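Local coordinates for DMATS type aromatic prenyltransferase (PDB 6ZRY), which probably transfers a dimethylallyl group to the indole of tryptophan, as a 6-dimethylallyl tryptophan synthase of the ABBA-barrel aromatic prenyltransferases, at residues A314-P319 and S346-R351; L4-H9 and G34-V39; T74-G79 and G340-L345. All coordinates share one frame; numbering follows the deposited sequence. Where two conformers were deposited one is given.

Contact 1: A314-P319 and S346-R351; sequences AVTPRP and SAEAYR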
ATOM      1  N   ALA A 314       5.380 -17.589   7.899  1.00 19.91           N
ATOM      2  CA  ALA A 314       5.462 -16.669   9.068  1.00 19.64           C
ATOM      3  C   ALA A 314       4.080 -16.089   9.351  1.00 19.09           C
ATOM      4  O   ALA A 314       3.738 -15.929  10.552  1.00 18.84           O
ATOM      5  CB  ALA A 314       6.478 -15.578   8.830  1.00 19.86           C
ATOM      6  N   VAL A 315       3.328 -15.738   8.310  1.00 18.33           N
ATOM      7  CA  VAL A 315       2.008 -15.075   8.472  1.00 18.15           C
ATOM      8  C   VAL A 315       0.959 -16.111   8.883  1.00 18.54           C
ATOM      9  O   VAL A 315       0.175 -15.824   9.780  1.00 18.87           O
ATOM     10  CB  VAL A 315       1.612 -14.265   7.233  1.00 18.01           C
ATOM     11  CG1 VAL A 315       0.175 -13.769   7.321  1.00 17.73           C
ATOM     12  CG2 VAL A 315       2.573 -13.124   7.061  1.00 18.03           C
ATOM     13  N   THR A 316       0.935 -17.287   8.284  1.00 18.60           N
ATOM     14  CA  THR A 316      -0.071 -18.285   8.647  1.00 18.79           C
ATOM     15  C   THR A 316       0.430 -19.674   8.294  1.00 19.79           C
ATOM     16  O   THR A 316       1.026 -19.880   7.217  1.00 19.63           O
ATOM     17  CB  THR A 316      -1.406 -17.995   7.964  1.00 18.58           C
ATOM     18  OG1 THR A 316      -2.332 -19.001   8.372  1.00 18.56           O
ATOM     19  CG2 THR A 316      -1.320 -17.970   6.448  1.00 18.35           C
ATOM     20  N   PRO A 317       0.144 -20.671   9.152  1.00 20.89           N
ATOM     21  CA  PRO A 317       0.464 -22.059   8.834  1.00 21.64           C
ATOM     22  C   PRO A 317      -0.652 -22.783   8.081  1.00 21.54           C
ATOM     23  O   PRO A 317      -0.516 -23.960   7.816  1.00 22.92           O
ATOM     24  CB  PRO A 317       0.621 -22.626  10.260  1.00 22.17           C
ATOM     25  CG  PRO A 317      -0.446 -21.955  11.023  1.00 21.72           C
ATOM     26  CD  PRO A 317      -0.469 -20.533  10.482  1.00 21.52           C
ATOM     27  N   ARG A 318      -1.745 -22.099   7.748  1.00 21.19           N
ATOM     28  CA  ARG A 318      -2.920 -22.763   7.134  1.00 20.51           C
ATOM     29  C   ARG A 318      -2.532 -23.305   5.760  1.00 20.86           C
ATOM     30  O   ARG A 318      -1.595 -22.806   5.134  1.00 20.96           O
ATOM     31  CB  ARG A 318      -4.097 -21.817   6.980  1.00 20.63           C
ATOM     32  CG  ARG A 318      -3.949 -20.762   5.899  1.00 19.93           C
ATOM     33  CD  ARG A 318      -5.354 -20.304   5.588  1.00 19.78           C
ATOM     34  NE  ARG A 318      -5.456 -19.086   4.811  1.00 19.66           N
ATOM     35  CZ  ARG A 318      -5.433 -19.046   3.479  1.00 19.46           C
ATOM     36  NH1 ARG A 318      -5.205 -20.151   2.779  1.00 19.63           N
ATOM     37  NH2 ARG A 318      -5.621 -17.885   2.856  1.00 18.96           N
ATOM     38  N   PRO A 319      -3.203 -24.369   5.280  1.00 21.03           N
ATOM     39  CA  PRO A 319      -2.988 -24.845   3.917  1.00 21.49           C
ATOM     40  C   PRO A 319      -3.342 -23.715   2.948  1.00 20.78           C
ATOM     41  O   PRO A 319      -4.346 -23.089   3.167  1.00 20.20           O
ATOM     42  CB  PRO A 319      -3.972 -26.012   3.778  1.00 22.21           C
ATOM     43  CG  PRO A 319      -4.143 -26.505   5.209  1.00 22.29           C
ATOM     44  CD  PRO A 319      -4.157 -25.216   6.027  1.00 22.14           C
ATOM     45  N   SER A 346      -1.941 -10.733   3.893  1.00 14.64           N
ATOM     46  CA  SER A 346      -3.058 -10.388   4.782  1.00 14.75           C
ATOM     47  C   SER A 346      -2.873 -11.011   6.172  1.00 14.88           C
ATOM     48  O   SER A 346      -2.506 -12.164   6.275  1.00 15.37           O
ATOM     49  CB  SER A 346      -4.363 -10.825   4.186  1.00 14.75           C
ATOM     50  OG  SER A 346      -4.551 -10.259   2.896  1.00 14.86           O
ATOM     51  N   ALA A 347      -3.206 -10.267   7.209  1.00 14.73           N
ATOM     52  CA  ALA A 347      -3.218 -10.758   8.597  1.00 15.16           C
ATOM     53  C   ALA A 347      -4.280 -11.848   8.782  1.00 15.22           C
ATOM     54  O   ALA A 347      -4.050 -12.748   9.574  1.00 15.92           O
ATOM     55  CB  ALA A 347      -3.454  -9.593   9.525  1.00 14.99           C
ATOM     56  N   GLU A 348      -5.411 -11.748   8.101  1.00 15.49           N
ATOM     57  CA  GLU A 348      -6.554 -12.671   8.268  1.00 16.02           C
ATOM     58  C   GLU A 348      -6.876 -12.813   9.771  1.00 16.33           C
ATOM     59  O   GLU A 348      -7.137 -13.957  10.251  1.00 15.91           O
ATOM     60  CB  GLU A 348      -6.252 -14.035   7.659  1.00 16.43           C
ATOM     61  CG  GLU A 348      -6.012 -14.010   6.158  1.00 16.71           C
ATOM     62  CD  GLU A 348      -5.815 -15.376   5.503  1.00 16.99           C
ATOM     63  OE1 GLU A 348      -6.289 -15.546   4.403  1.00 17.25           O
ATOM     64  OE2 GLU A 348      -5.099 -16.254   6.099  1.00 17.72           O
ATOM     65  N   ALA A 349      -6.910 -11.706  10.490  1.00 16.30           N
ATOM     66  CA  ALA A 349      -7.242 -11.701  11.926  1.00 16.50           C
ATOM     67  C   ALA A 349      -8.733 -12.038  12.115  1.00 17.13           C
ATOM     68  O   ALA A 349      -9.068 -12.577  13.182  1.00 18.09           O
ATOM     69  CB  ALA A 349      -6.868 -10.389  12.563  1.00 16.12           C
ATOM     70  N   TYR A 350      -9.587 -11.747  11.145  1.00 17.65           N
ATOM     71  CA  TYR A 350     -11.065 -11.869  11.282  1.00 18.76           C
ATOM     72  C   TYR A 350     -11.651 -12.935  10.385  1.00 20.96           C
ATOM     73  O   TYR A 350     -12.628 -13.547  10.821  1.00 21.68           O
ATOM     74  CB  TYR A 350     -11.737 -10.527  11.007  1.00 18.65           C
ATOM     75  CG  TYR A 350     -11.468  -9.520  12.079  1.00 18.20           C
ATOM     76  CD1 TYR A 350     -11.929  -9.737  13.364  1.00 18.56           C
ATOM     77  CD2 TYR A 350     -10.699  -8.392  11.845  1.00 17.98           C
ATOM     78  CE1 TYR A 350     -11.672  -8.847  14.384  1.00 18.41           C
ATOM     79  CE2 TYR A 350     -10.406  -7.494  12.861  1.00 18.00           C
ATOM     80  CZ  TYR A 350     -10.903  -7.718  14.136  1.00 18.29           C
ATOM     81  OH  TYR A 350     -10.642  -6.831  15.126  1.00 17.98           O
ATOM     82  N   ARG A 351     -11.134 -13.106   9.169  1.00 21.86           N
ATOM     83  CA  ARG A 351     -11.732 -14.010   8.170  1.00 23.81           C
ATOM     84  C   ARG A 351     -10.642 -14.553   7.257  1.00 22.39           C
ATOM     85  O   ARG A 351      -9.696 -13.779   6.914  1.00 22.46           O
ATOM     86  CB  ARG A 351     -12.815 -13.248   7.392  1.00 25.99           C
ATOM     87  CG  ARG A 351     -13.683 -14.124   6.513  1.00 29.44           C
ATOM     88  CD  ARG A 351     -14.943 -13.414   6.071  1.00 32.39           C
ATOM     89  NE  ARG A 351     -15.796 -14.315   5.288  1.00 36.51           N
ATOM     90  CZ  ARG A 351     -15.705 -14.531   3.967  1.00 38.61           C
ATOM     91  NH1 ARG A 351     -14.801 -13.890   3.229  1.00 40.04           N
ATOM     92  NH2 ARG A 351     -16.537 -15.387   3.390  1.00 39.37           N
TER
HETATM   93  O   HOH W   1      -4.816 -17.901   8.212  1.00 20.56           O
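The guanidinium of Arg318 and the carboxylate of Glu348 meet edge to edge, their planes 30° apart and so nearly coplanar, in a side-on bidentate salt bridge. It links the exit of helix 305-315 to the loop after strand 341-346, at the surface of the ABBA barrel. Arg318 NH2 lies 2.9 Å from Glu348 OE1, in a nearly straight bond (173°) that uses the syn lone pair of the oxygen and stays in the guanidinium plane. The other arm, from Arg318 NE to Glu348 OE2 at 3.1 Å, also arrives on the syn side but is tilted slightly out of both planes.

Arg318 is pinned at each of its nitrogens. NH2 is shared with Asp287, a second salt-bridge partner, while NH1 donates to Pro319 O at 3.1 Å and to the carbonyl of Leu320, which should restrict the rotation of the group. With an alanine here these bonds are gone, and the carboxylates of Glu348 and Asp287 would probably be left without their shared counter-charge.

Glu348 OE2 has one more partner, a water that donates to it at 2.7 Å and also bonds to the hydroxyl of Thr316. That hydroxyl closes an ST turn, with Arg318 N donating to Thr316 OG1 over 3.2 Å; the turn fixes the backbone from which the arginine side chain sets out, at the point where the chain has just left the helix.

Nearer strand 341-346 a methyl meets a backbone carbonyl. Val315, which also packs on Leu17 of helix 6-21, has CG1 anti to its own amide nitrogen (chi1 171°), and this methyl rests against Ser346 O at 3.3 Å.

Contact 2: L4-H9 and G34-V39; sequences LSVSDH and GLLGPV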
ATOM      1  N   LEU A   4      -7.578 -14.651  22.409  1.00 26.12           N
ATOM      2  CA  LEU A   4      -6.551 -13.970  21.600  1.00 25.44           C
ATOM      3  C   LEU A   4      -7.024 -12.568  21.320  1.00 23.45           C
ATOM      4  O   LEU A   4      -8.228 -12.396  21.095  1.00 24.25           O
ATOM      5  CB  LEU A   4      -6.322 -14.751  20.322  1.00 26.24           C
ATOM      6  CG  LEU A   4      -5.625 -16.087  20.530  1.00 28.70           C
ATOM      7  CD1 LEU A   4      -5.574 -16.880  19.242  1.00 30.06           C
ATOM      8  CD2 LEU A   4      -4.241 -15.862  21.050  1.00 29.25           C
ATOM      9  N   SER A   5      -6.116 -11.599  21.387  1.00 21.67           N
ATOM     10  CA  SER A   5      -6.342 -10.220  20.898  1.00 19.86           C
ATOM     11  C   SER A   5      -5.835 -10.051  19.458  1.00 19.53           C
ATOM     12  O   SER A   5      -5.039 -10.866  18.953  1.00 19.44           O
ATOM     13  CB  SER A   5      -5.685  -9.225  21.801  1.00 18.95           C
ATOM     14  OG  SER A   5      -4.264  -9.355  21.726  1.00 18.03           O
ATOM     15  N   VAL A   6      -6.210  -8.948  18.840  1.00 19.50           N
ATOM     16  CA  VAL A   6      -5.657  -8.555  17.534  1.00 19.03           C
ATOM     17  C   VAL A   6      -4.139  -8.417  17.652  1.00 18.73           C
ATOM     18  O   VAL A   6      -3.461  -8.899  16.763  1.00 18.25           O
ATOM     19  CB  VAL A   6      -6.313  -7.277  17.032  1.00 18.79           C
ATOM     20  CG1 VAL A   6      -5.714  -6.839  15.706  1.00 18.51           C
ATOM     21  CG2 VAL A   6      -7.824  -7.445  16.957  1.00 19.17           C
ATOM     22  N   SER A   7      -3.628  -7.775  18.697  1.00 18.72           N
ATOM     23  CA  SER A   7      -2.168  -7.632  18.925  1.00 19.42           C
ATOM     24  C   SER A   7      -1.503  -9.020  18.997  1.00 19.24           C
ATOM     25  O   SER A   7      -0.391  -9.209  18.407  1.00 18.84           O
ATOM     26  CB  SER A   7      -1.877  -6.833  20.169  1.00 21.02           C
ATOM     27  OG  SER A   7      -0.477  -6.915  20.493  1.00 22.92           O
ATOM     28  N   ASP A   8      -2.093  -9.942  19.741  1.00 19.20           N
ATOM     29  CA  ASP A   8      -1.548 -11.313  19.901  1.00 19.58           C
ATOM     30  C   ASP A   8      -1.292 -11.907  18.508  1.00 19.86           C
ATOM     31  O   ASP A   8      -0.145 -12.363  18.254  1.00 19.83           O
ATOM     32  CB  ASP A   8      -2.491 -12.217  20.696  1.00 19.94           C
ATOM     33  CG  ASP A   8      -2.666 -11.868  22.162  1.00 19.99           C
ATOM     34  OD1 ASP A   8      -1.824 -11.159  22.709  1.00 20.42           O
ATOM     35  OD2 ASP A   8      -3.692 -12.263  22.713  1.00 20.15           O
ATOM     36  N   HIS A   9      -2.299 -11.840  17.627  1.00 19.37           N
ATOM     37  CA  HIS A   9      -2.244 -12.372  16.249  1.00 18.58           C
ATOM     38  C   HIS A   9      -1.164 -11.616  15.460  1.00 17.91           C
ATOM     39  O   HIS A   9      -0.241 -12.271  14.920  1.00 17.78           O
ATOM     40  CB  HIS A   9      -3.625 -12.295  15.619  1.00 19.40           C
ATOM     41  CG  HIS A   9      -3.759 -13.129  14.382  1.00 19.78           C
ATOM     42  ND1 HIS A   9      -3.752 -14.503  14.417  1.00 22.00           N
ATOM     43  CD2 HIS A   9      -3.876 -12.790  13.083  1.00 20.39           C
ATOM     44  CE1 HIS A   9      -3.869 -14.973  13.161  1.00 21.88           C
ATOM     45  NE2 HIS A   9      -3.950 -13.950  12.351  1.00 21.47           N
ATOM     46  N   GLY A  34       1.830   0.664  18.666  1.00 18.43           N
ATOM     47  CA  GLY A  34       1.427   2.088  18.563  1.00 18.24           C
ATOM     48  C   GLY A  34       0.392   2.282  17.475  1.00 17.45           C
ATOM     49  O   GLY A  34      -0.618   2.948  17.709  1.00 17.31           O
ATOM     50  N   LEU A  35       0.638   1.714  16.298  1.00 17.08           N
ATOM     51  CA  LEU A  35      -0.243   1.894  15.128  1.00 16.51           C
ATOM     52  C   LEU A  35      -1.614   1.292  15.454  1.00 15.96           C
ATOM     53  O   LEU A  35      -2.647   1.902  15.111  1.00 15.50           O
ATOM     54  CB  LEU A  35       0.404   1.206  13.908  1.00 16.56           C
ATOM     55  CG  LEU A  35      -0.396   1.301  12.631  1.00 17.01           C
ATOM     56  CD1 LEU A  35      -0.742   2.744  12.310  1.00 17.65           C
ATOM     57  CD2 LEU A  35       0.348   0.659  11.485  1.00 17.29           C
ATOM     58  N   LEU A  36      -1.650   0.140  16.112  1.00 16.01           N
ATOM     59  CA  LEU A  36      -2.936  -0.535  16.413  1.00 16.50           C
ATOM     60  C   LEU A  36      -3.783   0.305  17.391  1.00 16.75           C
ATOM     61  O   LEU A  36      -5.049   0.250  17.305  1.00 16.41           O
ATOM     62  CB  LEU A  36      -2.634  -1.927  16.942  1.00 16.95           C
ATOM     63  CG  LEU A  36      -2.222  -2.942  15.874  1.00 16.88           C
ATOM     64  CD1 LEU A  36      -1.759  -4.237  16.508  1.00 17.48           C
ATOM     65  CD2 LEU A  36      -3.384  -3.207  14.934  1.00 17.14           C
ATOM     66  N   GLY A  37      -3.154   1.044  18.297  1.00 17.98           N
ATOM     67  CA  GLY A  37      -3.871   1.806  19.337  1.00 18.02           C
ATOM     68  C   GLY A  37      -4.906   0.920  20.023  1.00 18.08           C
ATOM     69  O   GLY A  37      -4.568  -0.182  20.481  1.00 17.66           O
ATOM     70  N   PRO A  38      -6.208   1.319  20.060  1.00 18.54           N
ATOM     71  CA  PRO A  38      -7.214   0.603  20.851  1.00 18.70           C
ATOM     72  C   PRO A  38      -7.621  -0.769  20.284  1.00 18.45           C
ATOM     73  O   PRO A  38      -8.247  -1.524  20.960  1.00 18.35           O
ATOM     74  CB  PRO A  38      -8.398   1.575  20.833  1.00 19.20           C
ATOM     75  CG  PRO A  38      -8.263   2.279  19.512  1.00 18.97           C
ATOM     76  CD  PRO A  38      -6.783   2.431  19.297  1.00 18.60           C
ATOM     77  N   VAL A  39      -7.257  -1.053  19.036  1.00 17.79           N
ATOM     78  CA  VAL A  39      -7.516  -2.359  18.376  1.00 17.61           C
ATOM     79  C   VAL A  39      -6.608  -3.432  18.980  1.00 17.40           C
ATOM     80  O   VAL A  39      -7.030  -4.606  19.042  1.00 16.52           O
ATOM     81  CB  VAL A  39      -7.330  -2.225  16.866  1.00 16.90           C
ATOM     82  CG1 VAL A  39      -7.294  -3.568  16.166  1.00 17.07           C
ATOM     83  CG2 VAL A  39      -8.396  -1.335  16.292  1.00 17.37           C
TER
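Val6 in the first turn of helix 6-21 packs against Val39, just beyond the end of helix 26-36, so that the contact joins the two far ends of an N-terminal helical hairpin. The start of the first helix carries a capping box, and the adhesion between the segments is apolar.

Among the van der Waals contacts, the closest pair of side-chain carbons is Val6 CG1 and Val39 CG1, 3.7 Å apart. In each valine this branch lies anti to the backbone nitrogen (chi1 178° in Val6), which turns the two methyls toward each other. Val6 also covers a backbone oxygen, its CB standing 3.4 Å from Val39 O. Leu36 adds the other apolar surface from the last turn of its helix, and its forked end is divided between two neighbours: CD1 rests 4.2 Å from Ser7 CA, whereas CD2 faces Val6 CG1 at 4.4 Å. Leu44 and Tyr350 pack on Val6 as well, and Val61 of strand 61-68 on Leu36, so the cluster continues into the barrel wall.

The backbone bonds shape each segment and tie in the chain that follows. Val39 N donates to Leu36 O, drawing the short 3-10 turn back over the helix end. Gly37, the first residue to leave the helix, has a positive phi, and a CB there would also run into Pro38 CD. Beyond Val39 the chain comes alongside the first segment, with backbone bonds between Ser7 and Gly40 and between Val6 and Arg42.

Side-chain to backbone bonds belong to the capping box, which occupies two backbone amides at the helix start, those of Ser5 and Asp8. Asp8 N donates to Ser5 OG at 3.0 Å; in return Ser5 N reaches Asp8 OD2 at 2.8 Å, approaching from above the carboxylate plane.

Contact 3: T74-G79 and G340-L345; sequences TLRILG and GVTVYL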
ATOM      1  N   THR A  74      12.730  -5.899   2.095  1.00 24.73           N
ATOM      2  CA  THR A  74      12.145  -4.820   2.892  1.00 24.73           C
ATOM      3  C   THR A  74      10.772  -5.284   3.403  1.00 23.07           C
ATOM      4  O   THR A  74       9.949  -5.675   2.599  1.00 21.84           O
ATOM      5  CB  THR A  74      12.064  -3.527   2.091  1.00 24.89           C
ATOM      6  OG1 THR A  74      13.380  -3.144   1.682  1.00 26.56           O
ATOM      7  CG2 THR A  74      11.443  -2.402   2.882  1.00 25.52           C
ATOM      8  N   LEU A  75      10.540  -5.184   4.699  1.00 23.21           N
ATOM      9  CA  LEU A  75       9.235  -5.534   5.319  1.00 23.13           C
ATOM     10  C   LEU A  75       8.486  -4.227   5.572  1.00 22.04           C
ATOM     11  O   LEU A  75       9.108  -3.259   6.036  1.00 22.88           O
ATOM     12  CB  LEU A  75       9.563  -6.335   6.584  1.00 24.87           C
ATOM     13  CG  LEU A  75       8.450  -6.727   7.539  1.00 26.00           C
ATOM     14  CD1 LEU A  75       7.344  -7.504   6.843  1.00 26.47           C
ATOM     15  CD2 LEU A  75       9.050  -7.556   8.671  1.00 26.28           C
ATOM     16  N   ARG A  76       7.202  -4.184   5.254  0.59 21.04           N
ATOM     17  CA  ARG A  76       6.378  -2.983   5.506  0.59 20.90           C
ATOM     18  C   ARG A  76       5.044  -3.387   6.134  0.59 20.00           C
ATOM     19  O   ARG A  76       4.572  -4.529   5.903  0.59 18.46           O
ATOM     20  CB  ARG A  76       6.183  -2.183   4.220  0.59 21.53           C
ATOM     21  CG  ARG A  76       7.479  -1.903   3.474  0.59 22.43           C
ATOM     22  CD  ARG A  76       7.785  -2.960   2.409  0.59 24.00           C
ATOM     23  NE  ARG A  76       6.602  -3.165   1.585  0.59 24.81           N
ATOM     24  CZ  ARG A  76       6.097  -2.249   0.728  0.59 25.28           C
ATOM     25  NH1 ARG A  76       6.715  -1.094   0.539  0.59 26.26           N
ATOM     26  NH2 ARG A  76       4.992  -2.510   0.048  0.59 24.30           N
ATOM     27  N   ILE A  77       4.484  -2.468   6.904  1.00 19.60           N
ATOM     28  CA  ILE A  77       3.114  -2.551   7.439  1.00 19.48           C
ATOM     29  C   ILE A  77       2.387  -1.323   6.935  1.00 19.12           C
ATOM     30  O   ILE A  77       2.890  -0.213   7.203  1.00 19.90           O
ATOM     31  CB  ILE A  77       3.093  -2.579   8.975  1.00 20.29           C
ATOM     32  CG1 ILE A  77       3.777  -3.822   9.533  1.00 20.57           C
ATOM     33  CG2 ILE A  77       1.661  -2.465   9.439  1.00 20.95           C
ATOM     34  CD1 ILE A  77       4.120  -3.732  10.995  1.00 21.19           C
ATOM     35  N   LEU A  78       1.234  -1.514   6.308  1.00 18.00           N
ATOM     36  CA  LEU A  78       0.279  -0.434   6.003  1.00 17.61           C
ATOM     37  C   LEU A  78      -0.847  -0.520   7.016  1.00 16.77           C
ATOM     38  O   LEU A  78      -1.362  -1.615   7.223  1.00 17.36           O
ATOM     39  CB  LEU A  78      -0.243  -0.607   4.577  1.00 17.92           C
ATOM     40  CG  LEU A  78      -1.259   0.437   4.100  1.00 18.57           C
ATOM     41  CD1 LEU A  78      -0.589   1.780   3.870  1.00 19.80           C
ATOM     42  CD2 LEU A  78      -1.926  -0.018   2.834  1.00 19.14           C
ATOM     43  N   GLY A  79      -1.265   0.583   7.611  1.00 16.01           N
ATOM     44  CA  GLY A  79      -2.478   0.514   8.431  1.00 15.62           C
ATOM     45  C   GLY A  79      -2.881   1.829   9.015  1.00 16.08           C
ATOM     46  O   GLY A  79      -2.405   2.886   8.538  1.00 15.72           O
ATOM     47  N   GLY A 340      12.074  -4.151  -8.457  1.00 24.32           N
ATOM     48  CA  GLY A 340      11.835  -5.453  -7.800  1.00 23.50           C
ATOM     49  C   GLY A 340      10.354  -5.825  -7.696  1.00 21.83           C
ATOM     50  O   GLY A 340       9.530  -5.194  -8.347  1.00 21.70           O
ATOM     51  N   VAL A 341      10.042  -6.830  -6.881  1.00 20.13           N
ATOM     52  CA  VAL A 341       8.676  -7.419  -6.769  1.00 19.61           C
ATOM     53  C   VAL A 341       8.249  -7.377  -5.308  1.00 18.78           C
ATOM     54  O   VAL A 341       9.069  -7.738  -4.449  1.00 19.11           O
ATOM     55  CB  VAL A 341       8.657  -8.848  -7.324  1.00 19.84           C
ATOM     56  CG1 VAL A 341       7.341  -9.557  -7.034  1.00 19.89           C
ATOM     57  CG2 VAL A 341       8.951  -8.847  -8.812  1.00 20.59           C
ATOM     58  N   THR A 342       7.022  -6.959  -5.041  1.00 17.94           N
ATOM     59  CA  THR A 342       6.472  -6.876  -3.664  1.00 17.37           C
ATOM     60  C   THR A 342       5.253  -7.782  -3.539  1.00 16.63           C
ATOM     61  O   THR A 342       4.428  -7.802  -4.420  1.00 16.11           O
ATOM     62  CB  THR A 342       6.158  -5.436  -3.254  1.00 17.51           C
ATOM     63  OG1 THR A 342       7.343  -4.663  -3.448  1.00 18.48           O
ATOM     64  CG2 THR A 342       5.702  -5.333  -1.819  1.00 17.88           C
ATOM     65  N   VAL A 343       5.181  -8.513  -2.444  1.00 16.50           N
ATOM     66  CA  VAL A 343       4.082  -9.456  -2.152  1.00 15.89           C
ATOM     67  C   VAL A 343       3.380  -8.923  -0.915  1.00 15.35           C
ATOM     68  O   VAL A 343       4.069  -8.604   0.057  1.00 15.43           O
ATOM     69  CB  VAL A 343       4.623 -10.890  -1.948  1.00 16.39           C
ATOM     70  CG1 VAL A 343       3.493 -11.886  -1.798  1.00 16.25           C
ATOM     71  CG2 VAL A 343       5.545 -11.298  -3.096  1.00 16.91           C
ATOM     72  N   TYR A 344       2.067  -8.786  -0.986  1.00 14.85           N
ATOM     73  CA  TYR A 344       1.241  -8.166   0.075  1.00 15.17           C
ATOM     74  C   TYR A 344       0.528  -9.318   0.757  1.00 14.84           C
ATOM     75  O   TYR A 344      -0.176 -10.093   0.050  1.00 14.70           O
ATOM     76  CB  TYR A 344       0.346  -7.086  -0.524  1.00 15.45           C
ATOM     77  CG  TYR A 344       1.105  -5.976  -1.185  1.00 16.59           C
ATOM     78  CD1 TYR A 344       1.664  -6.165  -2.430  1.00 17.56           C
ATOM     79  CD2 TYR A 344       1.269  -4.736  -0.580  1.00 17.32           C
ATOM     80  CE1 TYR A 344       2.372  -5.165  -3.068  1.00 18.43           C
ATOM     81  CE2 TYR A 344       1.997  -3.724  -1.203  1.00 18.06           C
ATOM     82  CZ  TYR A 344       2.521  -3.939  -2.463  1.00 18.91           C
ATOM     83  OH  TYR A 344       3.253  -2.997  -3.121  1.00 21.67           O
ATOM     84  N   LEU A 345       0.743  -9.462   2.062  1.00 14.95           N
ATOM     85  CA  LEU A 345       0.256 -10.609   2.858  1.00 14.93           C
ATOM     86  C   LEU A 345      -0.752 -10.143   3.918  1.00 14.76           C
ATOM     87  O   LEU A 345      -0.438  -9.230   4.716  1.00 14.49           O
ATOM     88  CB  LEU A 345       1.469 -11.297   3.485  1.00 15.49           C
ATOM     89  CG  LEU A 345       2.468 -11.890   2.499  1.00 15.74           C
ATOM     90  CD1 LEU A 345       3.705 -12.412   3.234  1.00 16.52           C
ATOM     91  CD2 LEU A 345       1.833 -13.005   1.693  1.00 15.93           C
TER
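Thr342 and Tyr344, two residues apart on strand 341-346, both meet the end of Arg76, which reaches toward them from strand 71-79 inside the ABBA barrel. At Thr342 the touching atom is CG2, which lies 3.5 Å from Arg76 NH2 and approaches the guanidinium obliquely, the two side chains coming from opposite directions. With CG2 anti to the backbone nitrogen, the methyl is the branch turned to the arginine, and the hydroxyl bonds to Arg333. At Tyr344 the ring presents CE2, again 3.5 Å from Arg76 NH2. This carbon sits at the edge of the guanidinium and in its plane, while ring and guanidinium planes stand 74° apart. The phenol oxygen bonds to Ser331, which helps to anchor the far end of the ring.

Arg76 gets there by folding its chain, with bends at chi2 (93°) and chi3 (49°), and its NE is held by Ser64 OG. Two conformers of this arginine were modelled; the one described here makes these contacts.

Arg76 and Tyr344 are not on adjacent strands: strand 61-68 runs between them, pairing antiparallel with both 71-79 and 341-346. Strand 327-333 flanks 341-346 on its other edge, and 131-138 flanks 71-79. The side chain of Tyr344 comes within about 4 Å of the bound tryptophan at the nearest atoms, and Leu78 touches this ligand, whereas Leu75 and Ile77 pack on Leu14 of helix 6-21.

Contact 2 closes first along the chain, bringing 34-39 back to the start of helix 6-21 and completing the N-terminal helical hairpin before the barrel strands begin. Contact 3 opens next at 74-79 and spans most of the chain, closing at 340-345. Contact 1 opens inside that long loop, at 314-319, and closes just after it at 346-351, so contacts 1 and 3 cross, whereas contact 2 stands in series with both. The three also touch in space: His9 NE2 probably bonds to Ala347 O, Leu35 packs on Ile77, and Val315 on Leu345. Together they tie the N-terminal hairpin, the barrel wall and the C-terminal loop.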